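Exodeoxyribonuclease III (Methanosarcina mazei, PDB 5J8N) probably cleaves DNA at abasic sites and trims double-stranded DNA from its 3' end, as a magnesium-binding nuclease of the AP/ExoA repair family. Local coordinates at residues M181-L185 / D222-V226. The protein carries 3 engineered substitutions. Residues are numbered along the deposited sequence; the frame is centred on the assembly and turned at random.
Sequences MDKFL and DYVFV
Phe-184 drives the edge of its ring into the face of Phe-225, a T-shaped pair with centroids 4.7 Å apart and planes at 69°. The leading atom is CE2 of Phe-184, 3.4 Å above the Phe-225 plane and over its centre. With CG anti to the backbone N (chi1 169°), the Phe-184 ring reaches from its helix to the strand. Beside this pair the Met-181 chain bends at chi3 (71°) and lays its CE methyl over the face of Tyr-223, 4.0 Å from that ring's centroid, a CH-pi contact, with SD placed more obliquely in a Met-aromatic contact. The same methyl touches the edge of Phe-225, its CE lying 3.9 Å from CZ of that ring, while CD2 of Leu-185 comes within 3.8 Å of Phe-225 CD1. Cutting Phe-225 back to an alanine is likely to leave the Phe-184 edge without an aromatic face and to open a gap between the Met-181 and Leu-185 methyls. The pair exemplifies the outer layer of the DNase I-like alpha/beta sandwich: helix 175-186 packs through apolar side chains on the face of strand 218-227 that carries Tyr-223 and Phe-225, their local axes 11.5 Å apart, while Val-224 between them turns to strand 251-256 of the other sheet, and no hydrogen bond joins the two segments. Further out, Phe-132 meets Phe-184 edge-to-face, and the Tyr-223 hydroxyl is hydrogen-bonded to the carbonyl O of Thr-154, which anchors the far end of the ring under Met-181. On the same strand Asp-222, predicted to be important for catalysis, hydrogen-bonds through OD2 to Ser-204 and to His-248, a predicted active-site residue.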
ATOM      1  N   MET A 181     -10.618   1.253 -10.528  1.00 14.82           N
ATOM      2  CA  MET A 181     -10.917   0.952  -9.129  1.00 13.66           C
ATOM      3  C   MET A 181     -12.350   0.438  -8.975  1.00 15.55           C
ATOM      4  O   MET A 181     -12.590  -0.509  -8.210  1.00 15.84           O
ATOM      5  CB  MET A 181     -10.675   2.176  -8.294  1.00 14.66           C
ATOM      6  CG  MET A 181      -9.161   2.559  -8.200  1.00 15.41           C
ATOM      7  SD  MET A 181      -8.795   3.724  -6.892  1.00 14.93           S
ATOM      8  CE  MET A 181      -9.041   2.694  -5.467  1.00 16.26           C
ATOM      9  N   ASP A 182     -13.304   0.997  -9.716  1.00 15.93           N
ATOM     10  CA  ASP A 182     -14.670   0.493  -9.688  1.00 15.86           C
ATOM     11  C   ASP A 182     -14.668  -0.993 -10.079  1.00 17.19           C
ATOM     12  O   ASP A 182     -15.336  -1.829  -9.434  1.00 17.76           O
ATOM     13  CB  ASP A 182     -15.574   1.246 -10.658  1.00 17.10           C
ATOM     14  CG  ASP A 182     -15.863   2.693 -10.247  1.00 18.89           C
ATOM     15  OD1 ASP A 182     -15.826   3.027  -9.020  1.00 18.52           O
ATOM     16  OD2 ASP A 182     -16.172   3.488 -11.181  1.00 21.35           O
ATOM     17  N   LYS A 183     -13.961  -1.317 -11.166  1.00 17.45           N
ATOM     18  CA  LYS A 183     -13.933  -2.683 -11.721  1.00 16.74           C
ATOM     19  C   LYS A 183     -13.293  -3.630 -10.692  1.00 16.63           C
ATOM     20  O   LYS A 183     -13.804  -4.735 -10.470  1.00 17.46           O
ATOM     21  CB  LYS A 183     -13.163  -2.686 -13.023  1.00 19.01           C
ATOM     22  CG  LYS A 183     -13.003  -4.069 -13.654  1.00 20.92           C
ATOM     23  CD  LYS A 183     -12.009  -3.903 -14.820  1.00 27.26           C
ATOM     24  CE  LYS A 183     -11.717  -5.248 -15.481  1.00 33.03           C
ATOM     25  NZ  LYS A 183     -10.787  -5.071 -16.653  1.00 36.73           N
ATOM     26  N   PHE A 184     -12.204  -3.197 -10.061  1.00 16.20           N
ATOM     27  CA  PHE A 184     -11.536  -3.985  -9.028  1.00 15.43           C
ATOM     28  C   PHE A 184     -12.525  -4.301  -7.879  1.00 16.20           C
ATOM     29  O   PHE A 184     -12.742  -5.456  -7.531  1.00 16.11           O
ATOM     30  CB  PHE A 184     -10.325  -3.166  -8.563  1.00 14.99           C
ATOM     31  CG  PHE A 184      -9.627  -3.654  -7.307  1.00 14.85           C
ATOM     32  CD1 PHE A 184      -9.521  -5.004  -6.980  1.00 15.67           C
ATOM     33  CD2 PHE A 184      -9.012  -2.712  -6.488  1.00 15.58           C
ATOM     34  CE1 PHE A 184      -8.821  -5.402  -5.816  1.00 13.63           C
ATOM     35  CE2 PHE A 184      -8.328  -3.114  -5.342  1.00 15.71           C
ATOM     36  CZ  PHE A 184      -8.245  -4.448  -5.024  1.00 14.81           C
ATOM     37  N   LEU A 185     -13.142  -3.265  -7.309  1.00 16.06           N
ATOM     38  CA  LEU A 185     -14.027  -3.553  -6.164  1.00 17.13           C
ATOM     39  C   LEU A 185     -15.199  -4.425  -6.569  1.00 17.28           C
ATOM     40  O   LEU A 185     -15.591  -5.302  -5.818  1.00 17.32           O
ATOM     41  CB  LEU A 185     -14.513  -2.254  -5.519  1.00 16.85           C
ATOM     42  CG  LEU A 185     -13.400  -1.349  -4.957  1.00 17.41           C
ATOM     43  CD1 LEU A 185     -14.010  -0.179  -4.212  1.00 19.29           C
ATOM     44  CD2 LEU A 185     -12.448  -2.105  -4.038  1.00 18.61           C
ATOM     45  N   ASP A 222      -3.693   5.790  -0.424  1.00 11.66           N
ATOM     46  CA  ASP A 222      -3.240   4.563   0.242  1.00 12.11           C
ATOM     47  C   ASP A 222      -4.434   3.868   0.814  1.00 12.11           C
ATOM     48  O   ASP A 222      -5.297   4.499   1.447  1.00 12.47           O
ATOM     49  CB  ASP A 222      -2.225   4.919   1.346  1.00 10.95           C
ATOM     50  CG  ASP A 222      -1.065   5.657   0.764  1.00 12.68           C
ATOM     51  OD1 ASP A 222      -0.148   4.991   0.220  1.00 13.54           O
ATOM     52  OD2 ASP A 222      -1.092   6.907   0.776  1.00 12.26           O
ATOM     53  N   TYR A 223      -4.480   2.537   0.648  1.00 11.16           N
ATOM     54  CA  TYR A 223      -5.671   1.750   0.956  1.00 11.22           C
ATOM     55  C   TYR A 223      -5.279   0.397   1.534  1.00 10.99           C
ATOM     56  O   TYR A 223      -4.154  -0.079   1.306  1.00 11.97           O
ATOM     57  CB  TYR A 223      -6.470   1.476  -0.322  1.00 12.68           C
ATOM     58  CG  TYR A 223      -6.947   2.662  -1.123  1.00 11.84           C
ATOM     59  CD1 TYR A 223      -6.065   3.389  -1.929  1.00 10.94           C
ATOM     60  CD2 TYR A 223      -8.308   2.987  -1.161  1.00 13.08           C
ATOM     61  CE1 TYR A 223      -6.500   4.459  -2.701  1.00 11.63           C
ATOM     62  CE2 TYR A 223      -8.772   4.082  -1.929  1.00 13.32           C
ATOM     63  CZ  TYR A 223      -7.843   4.768  -2.718  1.00 12.32           C
ATOM     64  OH  TYR A 223      -8.326   5.788  -3.515  1.00 14.16           O
ATOM     65  N   VAL A 224      -6.218  -0.210   2.231  1.00 10.61           N
ATOM     66  CA  VAL A 224      -6.111  -1.657   2.443  1.00 11.89           C
ATOM     67  C   VAL A 224      -7.405  -2.239   1.943  1.00 11.44           C
ATOM     68  O   VAL A 224      -8.505  -1.897   2.405  1.00 13.21           O
ATOM     69  CB  VAL A 224      -5.832  -2.083   3.906  1.00 10.79           C
ATOM     70  CG1 VAL A 224      -5.567  -3.579   3.956  1.00 15.21           C
ATOM     71  CG2 VAL A 224      -4.644  -1.302   4.506  1.00 12.33           C
ATOM     72  N   PHE A 225      -7.324  -3.135   0.967  1.00 12.74           N
ATOM     73  CA  PHE A 225      -8.465  -3.853   0.423  1.00 11.95           C
ATOM     74  C   PHE A 225      -8.520  -5.247   0.975  1.00 11.98           C
ATOM     75  O   PHE A 225      -7.469  -5.838   1.290  1.00 13.56           O
ATOM     76  CB  PHE A 225      -8.386  -3.939  -1.097  1.00 12.35           C
ATOM     77  CG  PHE A 225      -8.179  -2.613  -1.768  1.00 11.89           C
ATOM     78  CD1 PHE A 225      -9.263  -1.747  -1.968  1.00 13.02           C
ATOM     79  CD2 PHE A 225      -6.934  -2.244  -2.167  1.00 12.41           C
ATOM     80  CE1 PHE A 225      -9.063  -0.501  -2.612  1.00 13.77           C
ATOM     81  CE2 PHE A 225      -6.716  -1.007  -2.815  1.00 12.51           C
ATOM     82  CZ  PHE A 225      -7.800  -0.130  -3.005  1.00 13.00           C
ATOM     83  N   VAL A 226      -9.715  -5.762   1.126  1.00 11.79           N
ATOM     84  CA  VAL A 226      -9.864  -7.204   1.487  1.00 12.26           C
ATOM     85  C   VAL A 226     -10.823  -7.849   0.532  1.00 14.68           C
ATOM     86  O   VAL A 226     -11.784  -7.238   0.053  1.00 14.88           O
ATOM     87  CB  VAL A 226     -10.319  -7.418   2.944  1.00 13.60           C
ATOM     88  CG1 VAL A 226      -9.258  -6.828   3.925  1.00 14.31           C
ATOM     89  CG2 VAL A 226     -11.733  -6.837   3.213  1.00 15.72           C
TER